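Local coordinates for protein methyl-coenzyme M reductase gamma subunit (Methermicoccus shengliensis DSM 18856, PDB 7NKG) that contributes, as one subunit of methyl-coenzyme M reductase, to the factor 430 pocket in which methane is released from methyl-coenzyme M during methanogenesis, at residues C[214-218]-C[219-223]; C[63-66]-C[67-70]; C[131-134]-C[135-139]; C[202-206]-C[207-211]; C[125-128]-C[129-132]. All coordinates share one frame; numbering follows the deposited sequence.

Interaction 1: residues C[214-218]-C[219-223]; sequences TIYRV and DNVPF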
loop_
_atom_site.group_PDB
_atom_site.type_symbol
_atom_site.label_atom_id
_atom_site.label_comp_id
_atom_site.label_asym_id
_atom_site.label_seq_id
_atom_site.Cartn_x
_atom_site.Cartn_y
_atom_site.Cartn_z
ATOM N N THR C 214 12.968 32.390 -33.732
ATOM C CA THR C 214 12.972 32.575 -32.289
ATOM C C THR C 214 13.832 31.475 -31.615
ATOM O O THR C 214 13.823 31.421 -30.400
ATOM C CB THR C 214 11.526 32.536 -31.741
ATOM O OG1 THR C 214 10.947 31.250 -32.005
ATOM C CG2 THR C 214 10.655 33.663 -32.305
ATOM N N ILE C 215 14.563 30.607 -32.365
ATOM C CA ILE C 215 15.426 29.601 -31.738
ATOM C C ILE C 215 16.873 30.092 -31.801
ATOM O O ILE C 215 17.289 30.663 -32.814
ATOM C CB ILE C 215 15.319 28.178 -32.410
ATOM C CG1 ILE C 215 15.801 27.077 -31.419
ATOM C CG2 ILE C 215 16.111 28.085 -33.754
ATOM C CD1 ILE C 215 15.520 25.643 -31.850
ATOM N N TYR C 216 17.642 29.829 -30.750
ATOM C CA TYR C 216 19.073 30.133 -30.762
ATOM C C TYR C 216 19.790 28.912 -31.351
ATOM O O TYR C 216 19.354 27.776 -31.151
ATOM C CB TYR C 216 19.608 30.369 -29.338
ATOM C CG TYR C 216 19.139 31.664 -28.708
ATOM C CD1 TYR C 216 19.712 32.877 -29.061
ATOM C CD2 TYR C 216 18.155 31.669 -27.733
ATOM C CE1 TYR C 216 19.329 34.064 -28.447
ATOM C CE2 TYR C 216 17.737 32.852 -27.136
ATOM C CZ TYR C 216 18.322 34.052 -27.502
ATOM O OH TYR C 216 17.890 35.230 -26.928
ATOM N N ARG C 217 20.895 29.143 -32.073
ATOM C CA ARG C 217 21.723 28.056 -32.608
ATOM C C ARG C 217 23.160 28.548 -32.649
ATOM O O ARG C 217 23.406 29.693 -33.053
ATOM C CB ARG C 217 21.286 27.635 -34.022
ATOM C CG ARG C 217 20.176 26.581 -34.069
ATOM C CD ARG C 217 19.986 25.980 -35.472
ATOM N NE ARG C 217 21.161 25.242 -35.946
ATOM C CZ ARG C 217 21.438 23.960 -35.688
ATOM N NH1 ARG C 217 20.630 23.236 -34.919
ATOM N NH2 ARG C 217 22.529 23.396 -36.191
ATOM N N VAL C 218 24.105 27.695 -32.264
ATOM C CA VAL C 218 25.525 28.056 -32.234
ATOM C C VAL C 218 26.031 28.498 -33.628
ATOM O O VAL C 218 26.987 29.269 -33.699
ATOM C CB VAL C 218 26.391 26.892 -31.666
ATOM C CG1 VAL C 218 26.579 25.780 -32.699
ATOM C CG2 VAL C 218 27.741 27.398 -31.163
ATOM N N ASP C 219 25.415 27.984 -34.714
ATOM C CA ASP C 219 25.801 28.319 -36.093
ATOM C C ASP C 219 24.948 29.437 -36.708
ATOM O O ASP C 219 24.981 29.630 -37.924
ATOM C CB ASP C 219 25.813 27.065 -36.977
ATOM C CG ASP C 219 24.497 26.321 -37.058
ATOM O OD1 ASP C 219 23.475 26.860 -36.561
ATOM O OD2 ASP C 219 24.493 25.187 -37.580
ATOM N N ASN C 220 24.170 30.170 -35.888
ATOM C CA ASN C 220 23.383 31.294 -36.379
ATOM C C ASN C 220 23.509 32.417 -35.332
ATOM O O ASN C 220 24.396 33.260 -35.472
ATOM C CB ASN C 220 21.925 30.886 -36.686
ATOM C CG ASN C 220 21.093 32.058 -37.153
ATOM O OD1 ASN C 220 21.567 32.901 -37.931
ATOM N ND2 ASN C 220 19.846 32.145 -36.710
ATOM N N VAL C 221 22.692 32.391 -34.259
ATOM C CA VAL C 221 22.736 33.356 -33.176
ATOM C C VAL C 221 22.893 32.494 -31.929
ATOM O O VAL C 221 21.907 31.899 -31.486
ATOM C CB VAL C 221 21.452 34.197 -33.123
ATOM C CG1 VAL C 221 21.423 35.061 -31.868
ATOM C CG2 VAL C 221 21.317 35.061 -34.379
ATOM N N PRO C 222 24.123 32.302 -31.419
ATOM C CA PRO C 222 24.286 31.421 -30.255
ATOM C C PRO C 222 23.561 31.935 -29.018
ATOM O O PRO C 222 23.545 33.145 -28.743
ATOM C CB PRO C 222 25.801 31.394 -30.027
ATOM C CG PRO C 222 26.405 31.865 -31.322
ATOM C CD PRO C 222 25.422 32.844 -31.871
ATOM N N PHE C 223 22.987 31.019 -28.245
ATOM C CA PHE C 223 22.319 31.352 -26.980
ATOM C C PHE C 223 23.301 32.084 -26.039
ATOM O O PHE C 223 22.949 33.088 -25.425
ATOM C CB PHE C 223 21.831 30.056 -26.306
ATOM C CG PHE C 223 21.321 30.241 -24.899
ATOM C CD1 PHE C 223 20.209 31.027 -24.646
ATOM C CD2 PHE C 223 21.921 29.591 -23.834
ATOM C CE1 PHE C 223 19.712 31.165 -23.356
ATOM C CE2 PHE C 223 21.435 29.745 -22.540
ATOM C CZ PHE C 223 20.327 30.520 -22.310
HETATM O O HOH W 1 19.169 30.209 -34.806
#
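Arg217 and Asn220 close a type I beta turn, Asn220 N donating to Arg217 O over 3.0 Å, and immediately beyond it Arg217 N donates to Val221 O, also at 3.0 Å. Asn220 and Val221 thus both face Arg217, a classic beta bulge. The chain reverses here in the loop between helices 206-212 and 227-245.

The arginine of the turn also folds over its corner. Bent at chi3 (64°), its chain lies beside Asp219 and presents the guanidinium side-on: NE reaches OD1 of Asp219 at 2.9 Å, and NH2 reaches OD2 of Asp219 at 3.0 Å. The NH2 bond is nearly straight (169°) and close to the guanidinium plane, whereas OD1, met on its syn lone pair, is tilted from that plane; guanidinium and carboxylate are turned 46° from each other. Past the bulge, the edge of the Phe223 ring points at a face of Tyr216 in a T-shaped stack with centroids 5.5 Å apart. Val221 O lies at the edge of the tyrosine ring, and CG1 of Val221 packs on CD1 of Tyr216 at 3.9 Å. The phenol OH is bonded farther on to Asp226. A water links Ile215 O with ND2 of Asn220, which also bonds Ala210 O.

Two nitrogens on two oxygens restrain rotation of the Asp219 carboxylate, and its OD2 meets a basic side chain of another protein chain as well, so the ion pair of this turn extends into the subunit interface.

Interaction 2: residues C[63-66]-C[67-70]; sequences PDCP and IREI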
loop_
_atom_site.group_PDB
_atom_site.type_symbol
_atom_site.label_atom_id
_atom_site.label_comp_id
_atom_site.label_asym_id
_atom_site.label_seq_id
_atom_site.Cartn_x
_atom_site.Cartn_y
_atom_site.Cartn_z
ATOM N N PRO C 63 -25.417 29.856 -14.194
ATOM C CA PRO C 63 -25.496 30.240 -12.776
ATOM C C PRO C 63 -25.438 31.750 -12.570
ATOM O O PRO C 63 -24.999 32.487 -13.452
ATOM C CB PRO C 63 -24.258 29.585 -12.180
ATOM C CG PRO C 63 -23.258 29.650 -13.287
ATOM C CD PRO C 63 -24.046 29.459 -14.562
ATOM N N ASP C 64 -25.895 32.214 -11.417
ATOM C CA ASP C 64 -25.746 33.616 -11.029
ATOM C C ASP C 64 -24.293 33.738 -10.594
ATOM O O ASP C 64 -23.923 33.188 -9.541
ATOM C CB ASP C 64 -26.682 33.932 -9.851
ATOM C CG ASP C 64 -26.913 35.399 -9.574
ATOM O OD1 ASP C 64 -26.431 36.243 -10.376
ATOM O OD2 ASP C 64 -27.571 35.711 -8.552
ATOM N N CYS C 65 -23.443 34.334 -11.444
ATOM C CA CYS C 65 -22.028 34.456 -11.107
ATOM C C CYS C 65 -21.561 35.854 -11.451
ATOM O O CYS C 65 -21.689 36.277 -12.598
ATOM C CB CYS C 65 -21.208 33.404 -11.837
ATOM S SG CYS C 65 -19.417 33.648 -11.720
ATOM N N PRO C 66 -20.958 36.567 -10.486
ATOM C CA PRO C 66 -20.478 37.923 -10.783
ATOM C C PRO C 66 -19.364 37.989 -11.812
ATOM O O PRO C 66 -19.214 39.018 -12.459
ATOM C CB PRO C 66 -19.993 38.446 -9.442
ATOM C CG PRO C 66 -19.940 37.309 -8.526
ATOM C CD PRO C 66 -20.710 36.182 -9.084
ATOM N N ILE C 67 -18.586 36.909 -11.963
ATOM C CA ILE C 67 -17.493 36.871 -12.928
ATOM C C ILE C 67 -18.060 36.663 -14.328
ATOM O O ILE C 67 -17.650 37.351 -15.257
ATOM C CB ILE C 67 -16.473 35.790 -12.527
ATOM C CG1 ILE C 67 -15.901 36.075 -11.114
ATOM C CG2 ILE C 67 -15.369 35.658 -13.565
ATOM C CD1 ILE C 67 -15.266 37.518 -10.864
ATOM N N ARG C 68 -19.039 35.751 -14.490
ATOM C CA ARG C 68 -19.692 35.561 -15.793
ATOM C C ARG C 68 -20.327 36.878 -16.285
ATOM O O ARG C 68 -20.312 37.164 -17.490
ATOM C CB ARG C 68 -20.762 34.482 -15.712
ATOM C CG ARG C 68 -20.190 33.083 -15.495
ATOM C CD ARG C 68 -21.189 32.030 -15.922
ATOM N NE ARG C 68 -20.782 30.687 -15.502
ATOM C CZ ARG C 68 -21.042 29.547 -16.151
ATOM N NH1 ARG C 68 -21.729 29.558 -17.294
ATOM N NH2 ARG C 68 -20.623 28.387 -15.661
ATOM N N GLU C 69 -20.834 37.697 -15.352
ATOM C CA GLU C 69 -21.456 38.977 -15.688
ATOM C C GLU C 69 -20.464 40.034 -16.180
ATOM O O GLU C 69 -20.894 40.968 -16.869
ATOM C CB GLU C 69 -22.214 39.517 -14.473
ATOM C CG GLU C 69 -23.407 38.667 -14.059
ATOM C CD GLU C 69 -24.047 39.095 -12.755
ATOM O OE1 GLU C 69 -23.943 40.294 -12.411
ATOM O OE2 GLU C 69 -24.644 38.227 -12.075
ATOM N N ILE C 70 -19.165 39.935 -15.815
ATOM C CA ILE C 70 -18.163 40.944 -16.205
ATOM C C ILE C 70 -17.110 40.408 -17.196
ATOM O O ILE C 70 -16.321 41.208 -17.695
ATOM C CB ILE C 70 -17.494 41.598 -14.958
ATOM C CG1 ILE C 70 -16.748 40.539 -14.101
ATOM C CG2 ILE C 70 -18.564 42.341 -14.126
ATOM C CD1 ILE C 70 -15.879 41.074 -12.957
#
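Glu69 N donates to the carbonyl of Cys65, 3.2 Å from N to Cys65 O, the first backbone bond of the turn. The sulfur of the same cysteine is the cap: it accepts from Arg68 N, 3.5 Å from N to SG and nearly straight at 165°. The sulfur gets there because it is anti to the cysteine's own backbone nitrogen (chi1 170°), which swings it forward over the first turn, where it also touches CB of Ile67. One residue on, the bond from Ile70 N to Pro66 O is weak.

Two acids come together where the turn meets another protein chain. OD1 of Asp64 and OE2 of Glu69 come within 3.2 Å, two acceptors with nearly coplanar carboxylates; basic side chains of that chain form salt bridges with both residues and would be expected to ease the repulsion.

Farther out, Arg68 runs extended from CG to NE past CB of Cys65 and ends over Pro63. CD of Pro63 lies over the centre of one guanidinium face, 3.4 Å from CZ of Arg68, and the two side chains cross at about a right angle. NH2 of Arg68 bonds the backbone of the other protein chain.

A cysteine at the N-cap followed by a proline in the first turn, where no amide hydrogen is needed, marks the beginning of the short helix 66-70, set at a subunit interface.

Interaction 3: residues C[131-134]-C[135-139]; sequences VEVY and GKMSI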
loop_
_atom_site.group_PDB
_atom_site.type_symbol
_atom_site.label_atom_id
_atom_site.label_comp_id
_atom_site.label_asym_id
_atom_site.label_seq_id
_atom_site.Cartn_x
_atom_site.Cartn_y
_atom_site.Cartn_z
ATOM N N VAL C 131 -10.621 28.969 -32.214
ATOM C CA VAL C 131 -9.393 28.261 -32.583
ATOM C C VAL C 131 -9.091 28.452 -34.086
ATOM O O VAL C 131 -7.925 28.403 -34.460
ATOM C CB VAL C 131 -9.366 26.754 -32.120
ATOM C CG1 VAL C 131 -9.768 25.791 -33.238
ATOM C CG2 VAL C 131 -8.002 26.368 -31.563
ATOM N N GLU C 132 -10.116 28.667 -34.939
ATOM C CA GLU C 132 -9.889 28.930 -36.360
ATOM C C GLU C 132 -9.319 30.336 -36.554
ATOM O O GLU C 132 -8.436 30.513 -37.393
ATOM C CB GLU C 132 -11.178 28.790 -37.174
ATOM C CG GLU C 132 -11.619 27.344 -37.312
ATOM C CD GLU C 132 -12.513 27.101 -38.500
ATOM O OE1 GLU C 132 -13.226 28.047 -38.902
ATOM O OE2 GLU C 132 -12.500 25.967 -39.030
ATOM N N VAL C 133 -9.764 31.327 -35.759
ATOM C CA VAL C 133 -9.207 32.684 -35.832
ATOM C C VAL C 133 -7.711 32.618 -35.461
ATOM O O VAL C 133 -6.881 33.196 -36.166
ATOM C CB VAL C 133 -9.967 33.674 -34.924
ATOM C CG1 VAL C 133 -9.243 35.020 -34.821
ATOM C CG2 VAL C 133 -11.394 33.881 -35.420
ATOM N N TYR C 134 -7.380 31.872 -34.393
ATOM C CA TYR C 134 -5.998 31.660 -33.986
ATOM C C TYR C 134 -5.249 30.897 -35.102
ATOM O O TYR C 134 -4.146 31.296 -35.470
ATOM C CB TYR C 134 -5.923 30.888 -32.635
ATOM C CG TYR C 134 -4.582 30.223 -32.417
ATOM C CD1 TYR C 134 -3.474 30.963 -32.037
ATOM C CD2 TYR C 134 -4.391 28.881 -32.723
ATOM C CE1 TYR C 134 -2.219 30.390 -31.951
ATOM C CE2 TYR C 134 -3.132 28.303 -32.672
ATOM C CZ TYR C 134 -2.049 29.057 -32.271
ATOM O OH TYR C 134 -0.801 28.487 -32.194
ATOM N N GLY C 135 -5.826 29.796 -35.585
ATOM C CA GLY C 135 -5.228 28.944 -36.611
ATOM C C GLY C 135 -4.833 29.706 -37.859
ATOM O O GLY C 135 -3.734 29.511 -38.386
ATOM N N LYS C 136 -5.692 30.633 -38.300
ATOM C CA LYS C 136 -5.414 31.465 -39.479
ATOM C C LYS C 136 -4.139 32.293 -39.243
ATOM O O LYS C 136 -3.254 32.291 -40.083
ATOM C CB LYS C 136 -6.616 32.375 -39.765
ATOM C CG LYS C 136 -6.519 33.121 -41.082
ATOM C CD LYS C 136 -7.734 34.038 -41.273
ATOM C CE LYS C 136 -7.749 34.718 -42.621
ATOM N NZ LYS C 136 -7.918 33.745 -43.741
ATOM N N MET C 137 -4.029 32.968 -38.093
ATOM C CA MET C 137 -2.834 33.760 -37.788
ATOM C C MET C 137 -1.615 32.853 -37.624
ATOM O O MET C 137 -0.533 33.220 -38.063
ATOM C CB MET C 137 -3.056 34.599 -36.530
ATOM C CG MET C 137 -4.080 35.702 -36.732
ATOM S SD MET C 137 -4.569 36.453 -35.179
ATOM C CE MET C 137 -5.941 37.431 -35.709
ATOM N N SER C 138 -1.777 31.656 -37.030
ATOM C CA SER C 138 -0.665 30.729 -36.843
ATOM C C SER C 138 -0.055 30.248 -38.173
ATOM O O SER C 138 1.125 29.879 -38.200
ATOM C CB SER C 138 -1.102 29.523 -36.012
ATOM O OG SER C 138 -1.821 28.553 -36.758
ATOM N N ILE C 139 -0.861 30.208 -39.244
ATOM C CA ILE C 139 -0.381 29.705 -40.538
ATOM C C ILE C 139 -0.054 30.810 -41.554
ATOM O O ILE C 139 0.834 30.619 -42.386
ATOM C CB ILE C 139 -1.390 28.667 -41.129
ATOM C CG1 ILE C 139 -0.712 27.790 -42.217
ATOM C CG2 ILE C 139 -2.650 29.336 -41.710
ATOM C CD1 ILE C 139 -1.392 26.400 -42.422
#
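Tyr134, Gly135 and Val133 carry most of this i to i+4 contact within the alpha-helix 128-140. Tyr134 sends its ring along the helix toward Ser138, its CG anti to the backbone nitrogen (chi1 160°), and the serine CB rests over one face in a CH-pi contact, 4.3 Å from CB of Ser138 to the centroid of the Tyr134 ring and 26° off the normal. The backbone joins the same pair, Ser138 N reaching Tyr134 O at 2.9 Å. Around the ring stand Val86 and Val124 of the neighbouring strands, Tyr105 and Ala106 of helix 99-109, and His110, whose ring meets it edge-to-face. Replacing Tyr134 by alanine is likely to open a gap between helix and sheet and leave the Ser138 methylene and the His110 ring without their aromatic partner.

Gly135 has no side chain to add, and its N binds Val131 O at 2.8 Å. A beta carbon on this residue would stand only about 3.1 Å from Val131 O, which makes the position tight. At the exposed Val133, the backbone bond from Met137 N to Val133 O is weak, and the approach of the methionine methyl to the valine is doubtful. Lys136 N to Glu132 O at 2.9 Å completes the regular pattern.

The hydroxyl of Ser138 turns back on its own helix, OG donating to Gly135 O at 2.7 Å while also bonding NE1 of Trp88.

Interaction 4: residues C[202-206]-C[207-211]; sequences KPMSE and EEAAK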
loop_
_atom_site.group_PDB
_atom_site.type_symbol
_atom_site.label_atom_id
_atom_site.label_comp_id
_atom_site.label_asym_id
_atom_site.label_seq_id
_atom_site.Cartn_x
_atom_site.Cartn_y
_atom_site.Cartn_z
ATOM N N LYS C 202 5.261 29.138 -50.855
ATOM C CA LYS C 202 6.671 28.849 -50.911
ATOM C C LYS C 202 7.320 28.694 -49.537
ATOM O O LYS C 202 6.929 29.396 -48.595
ATOM C CB LYS C 202 7.414 29.946 -51.689
ATOM C CG LYS C 202 7.514 31.292 -50.966
ATOM C CD LYS C 202 7.874 32.438 -51.907
ATOM C CE LYS C 202 7.819 33.785 -51.210
ATOM N NZ LYS C 202 6.443 34.289 -50.944
ATOM N N PRO C 203 8.377 27.870 -49.411
ATOM C CA PRO C 203 9.124 27.852 -48.147
ATOM C C PRO C 203 9.958 29.120 -47.993
ATOM O O PRO C 203 10.301 29.774 -48.988
ATOM C CB PRO C 203 10.112 26.696 -48.338
ATOM C CG PRO C 203 9.620 25.930 -49.521
ATOM C CD PRO C 203 9.009 26.972 -50.396
ATOM N N MET C 204 10.372 29.420 -46.760
ATOM C CA MET C 204 11.322 30.509 -46.538
ATOM C C MET C 204 12.683 30.045 -47.033
ATOM O O MET C 204 12.982 28.840 -46.984
ATOM C CB MET C 204 11.464 30.810 -45.039
ATOM C CG MET C 204 10.237 31.406 -44.439
ATOM S SD MET C 204 10.557 31.898 -42.730
ATOM C CE MET C 204 8.979 32.644 -42.350
ATOM N N SER C 205 13.553 30.987 -47.434
ATOM C CA SER C 205 14.943 30.641 -47.754
ATOM C C SER C 205 15.674 30.352 -46.424
ATOM O O SER C 205 15.186 30.744 -45.352
ATOM C CB SER C 205 15.636 31.806 -48.461
ATOM O OG SER C 205 15.762 32.924 -47.598
ATOM N N GLU C 206 16.849 29.708 -46.474
ATOM C CA GLU C 206 17.627 29.443 -45.255
ATOM C C GLU C 206 17.996 30.765 -44.548
ATOM O O GLU C 206 17.909 30.845 -43.319
ATOM C CB GLU C 206 18.910 28.670 -45.583
ATOM C CG GLU C 206 18.664 27.231 -45.989
ATOM C CD GLU C 206 19.916 26.438 -46.305
ATOM O OE1 GLU C 206 21.003 27.048 -46.420
ATOM O OE2 GLU C 206 19.815 25.197 -46.410
ATOM N N GLU C 207 18.376 31.792 -45.323
ATOM C CA GLU C 207 18.727 33.105 -44.770
ATOM C C GLU C 207 17.515 33.768 -44.094
ATOM O O GLU C 207 17.662 34.300 -42.992
ATOM C CB GLU C 207 19.272 34.012 -45.887
ATOM C CG GLU C 207 19.797 35.356 -45.414
ATOM C CD GLU C 207 20.322 36.265 -46.509
ATOM O OE1 GLU C 207 20.419 35.814 -47.672
ATOM O OE2 GLU C 207 20.631 37.440 -46.201
ATOM N N GLU C 208 16.325 33.731 -44.735
ATOM C CA GLU C 208 15.117 34.323 -44.147
ATOM C C GLU C 208 14.767 33.617 -42.837
ATOM O O GLU C 208 14.493 34.284 -41.842
ATOM C CB GLU C 208 13.924 34.230 -45.119
ATOM C CG GLU C 208 12.639 34.817 -44.561
ATOM C CD GLU C 208 11.450 34.794 -45.504
ATOM O OE1 GLU C 208 11.553 34.169 -46.585
ATOM O OE2 GLU C 208 10.403 35.383 -45.151
ATOM N N ALA C 209 14.788 32.266 -42.825
ATOM C CA ALA C 209 14.479 31.506 -41.612
ATOM C C ALA C 209 15.451 31.872 -40.483
ATOM O O ALA C 209 15.016 32.094 -39.359
ATOM C CB ALA C 209 14.542 30.017 -41.907
ATOM N N ALA C 210 16.757 31.986 -40.791
ATOM C CA ALA C 210 17.762 32.364 -39.796
ATOM C C ALA C 210 17.514 33.766 -39.211
ATOM O O ALA C 210 17.735 33.976 -38.008
ATOM C CB ALA C 210 19.150 32.298 -40.415
ATOM N N LYS C 211 17.045 34.702 -40.037
ATOM C CA LYS C 211 16.759 36.071 -39.603
ATOM C C LYS C 211 15.455 36.189 -38.828
ATOM O O LYS C 211 15.314 37.114 -38.015
ATOM C CB LYS C 211 16.664 37.012 -40.811
ATOM C CG LYS C 211 17.996 37.456 -41.367
ATOM C CD LYS C 211 17.852 38.157 -42.686
ATOM C CE LYS C 211 19.248 38.492 -43.224
ATOM N NZ LYS C 211 19.195 39.411 -44.377
#
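Hydrogen bonds from the first turn of helix 206-212 converge on Ser205. Its OG accepts from Glu208 N at 3.0 Å and 161°, and its carbonyl oxygen takes Ala209 N at 3.0 Å in a nearly straight bond. The hydroxyl can face that amide because chi1 of 66° sets OG between the serine's backbone N and carbonyl carbon. One residue later Ala210 N bonds Glu206 O, continuing the alpha-helical pattern.

Van der Waals packing comes from Met204. Its chain, extended beyond CG, crosses Glu208 at about a right angle: CG of Met204 is 3.8 Å from CD of Glu208, and SD of Met204 lies 4.1 Å from CA of Ala209. Leu29, Pro96 and Cys145 also touch the methionine.

Ion pairs run along the helix surface. Lys211 NZ reaches OE2 of Glu207 at 3.0 Å, while OE2 of Glu208 pairs with NE of Arg212. A leucine in place of Glu208 has no carboxylate, and would probably leave Arg212 without its charged mate.

A serine N-cap with glutamates in the first turn is a classic helix start; their negative charge would probably suit the helix dipole, here after the short loop that follows strand 193-201.

Interaction 5: residues C[125-128]-C[129-132]; sequences EARE and RDVE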
loop_
_atom_site.group_PDB
_atom_site.type_symbol
_atom_site.label_atom_id
_atom_site.label_comp_id
_atom_site.label_asym_id
_atom_site.label_seq_id
_atom_site.Cartn_x
_atom_site.Cartn_y
_atom_site.Cartn_z
ATOM N N GLU C 125 -5.970 24.669 -27.692
ATOM C CA GLU C 125 -7.356 24.219 -27.696
ATOM C C GLU C 125 -8.209 25.447 -27.367
ATOM O O GLU C 125 -7.833 26.277 -26.536
ATOM C CB GLU C 125 -7.623 23.118 -26.670
ATOM C CG GLU C 125 -6.882 21.831 -26.949
ATOM C CD GLU C 125 -7.398 20.661 -26.142
ATOM O OE1 GLU C 125 -8.627 20.424 -26.138
ATOM O OE2 GLU C 125 -6.566 19.967 -25.518
ATOM N N ALA C 126 -9.342 25.579 -28.034
ATOM C CA ALA C 126 -10.258 26.697 -27.793
ATOM C C ALA C 126 -11.617 26.355 -28.429
ATOM O O ALA C 126 -11.706 25.412 -29.224
ATOM C CB ALA C 126 -9.688 28.004 -28.398
ATOM N N ARG C 127 -12.670 27.150 -28.154
ATOM C CA ARG C 127 -13.979 27.012 -28.816
ATOM C C ARG C 127 -13.729 27.073 -30.342
ATOM O O ARG C 127 -12.884 27.870 -30.789
ATOM C CB ARG C 127 -14.906 28.134 -28.352
ATOM C CG ARG C 127 -15.276 28.041 -26.880
ATOM C CD ARG C 127 -16.369 27.031 -26.592
ATOM N NE ARG C 127 -16.797 27.115 -25.197
ATOM C CZ ARG C 127 -17.867 26.507 -24.696
ATOM N NH1 ARG C 127 -18.188 26.662 -23.416
ATOM N NH2 ARG C 127 -18.629 25.736 -25.470
ATOM N N GLU C 128 -14.284 26.124 -31.098
ATOM C CA GLU C 128 -13.912 25.938 -32.495
ATOM C C GLU C 128 -13.720 27.230 -33.340
ATOM O O GLU C 128 -12.632 27.394 -33.906
ATOM C CB GLU C 128 -14.865 25.001 -33.217
ATOM C CG GLU C 128 -14.305 24.572 -34.565
ATOM C CD GLU C 128 -15.110 23.543 -35.324
ATOM O OE1 GLU C 128 -16.176 23.110 -34.826
ATOM O OE2 GLU C 128 -14.652 23.153 -36.421
ATOM N N ARG C 129 -14.720 28.150 -33.411
ATOM C CA ARG C 129 -14.521 29.352 -34.244
ATOM C C ARG C 129 -13.351 30.204 -33.739
ATOM O O ARG C 129 -12.630 30.756 -34.566
ATOM C CB ARG C 129 -15.789 30.173 -34.423
ATOM C CG ARG C 129 -16.236 30.985 -33.229
ATOM C CD ARG C 129 -17.662 31.473 -33.448
ATOM N NE ARG C 129 -18.594 30.345 -33.486
ATOM C CZ ARG C 129 -19.801 30.351 -34.047
ATOM N NH1 ARG C 129 -20.270 31.452 -34.627
ATOM N NH2 ARG C 129 -20.545 29.250 -34.044
ATOM N N ASP C 130 -13.113 30.245 -32.406
ATOM C CA ASP C 130 -11.977 30.981 -31.834
ATOM C C ASP C 130 -10.671 30.313 -32.237
ATOM O O ASP C 130 -9.696 31.011 -32.537
ATOM C CB ASP C 130 -12.038 31.021 -30.304
ATOM C CG ASP C 130 -13.344 31.480 -29.709
ATOM O OD1 ASP C 130 -14.094 32.221 -30.403
ATOM O OD2 ASP C 130 -13.620 31.115 -28.562
ATOM N N VAL C 131 -10.621 28.969 -32.214
ATOM C CA VAL C 131 -9.393 28.261 -32.583
ATOM C C VAL C 131 -9.091 28.452 -34.086
ATOM O O VAL C 131 -7.925 28.403 -34.460
ATOM C CB VAL C 131 -9.366 26.754 -32.120
ATOM C CG1 VAL C 131 -9.768 25.791 -33.238
ATOM C CG2 VAL C 131 -8.002 26.368 -31.563
ATOM N N GLU C 132 -10.116 28.667 -34.939
ATOM C CA GLU C 132 -9.889 28.930 -36.360
ATOM C C GLU C 132 -9.319 30.336 -36.554
ATOM O O GLU C 132 -8.436 30.513 -37.393
ATOM C CB GLU C 132 -11.178 28.790 -37.174
ATOM C CG GLU C 132 -11.619 27.344 -37.312
ATOM C CD GLU C 132 -12.513 27.101 -38.500
ATOM O OE1 GLU C 132 -13.226 28.047 -38.902
ATOM O OE2 GLU C 132 -12.500 25.967 -39.030
HETATM O O HOH W 2 -12.381 29.643 -26.672
HETATM O O HOH W 3 -12.148 23.725 -37.407
#
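Asp130 lies alongside Arg127 at the join of strand 122-127 and helix 128-140. Its CB stands 3.3 Å from Arg127 O, the carbonyl that receives Val131 N at 2.9 Å and, more weakly, Asp130 N. With CG anti to the carbonyl carbon (chi1 -51°), the carboxylate is carried back over the strand end, CG of Asp130 3.9 Å from CB of Arg127. At the tip, OD2 of Asp130 comes within 3.3 Å of CB of Arg127 and accepts from a water that in turn accepts from Arg127 N. The same oxygen bonds OG1 of Thr74, and OD1 takes Gly76 N, so both oxygens are fixed. Charge pairing with Arg127 is absent, since the guanidinium leads away to the backbone of another protein chain.

Elsewhere in the contact, CB of Ala126 packs on CB of Val131 at 3.9 Å. Glu128 and Glu132 bring their OE2 atoms to 4.4 Å; a second water donates to both, and Arg44 NH1 forms salt bridges with each, which would be expected to offset the like charges. Tyr50 OH bonds OE1 of Glu132.

Arg127 is the N-cap residue, so strand passes into helix almost without a loop. Helix 75-79 covers Arg127, Arg129 and Asp130, Ala126 bonds Arg84 of strand 83-90, Glu128 bonds Arg82 just before it, and Arg129 reaches Asp81.

How the interactions relate
Interactions 3 and 5 overlap on helix 128-140, their centres 8 Å apart, and share Val131 and Glu132: interaction 5 spans the strand-to-helix junction and interaction 3 continues the helix across the sheet. In interaction 5 the side chain of Glu125 lies about 10 Å from bound 1-thioethanesulfonic acid and about 11 Å from factor 430; the cofactor pocket itself involves residues such as Gly120 and His157. Interactions 4 and 1 follow each other along the chain, their centres 14 Å apart, and are joined by a probable hydrogen bond through Asn220. Interaction 2, centred about 47 Å from interaction 1, occupies the opposite side of the chain's centre; both reach other protein chains.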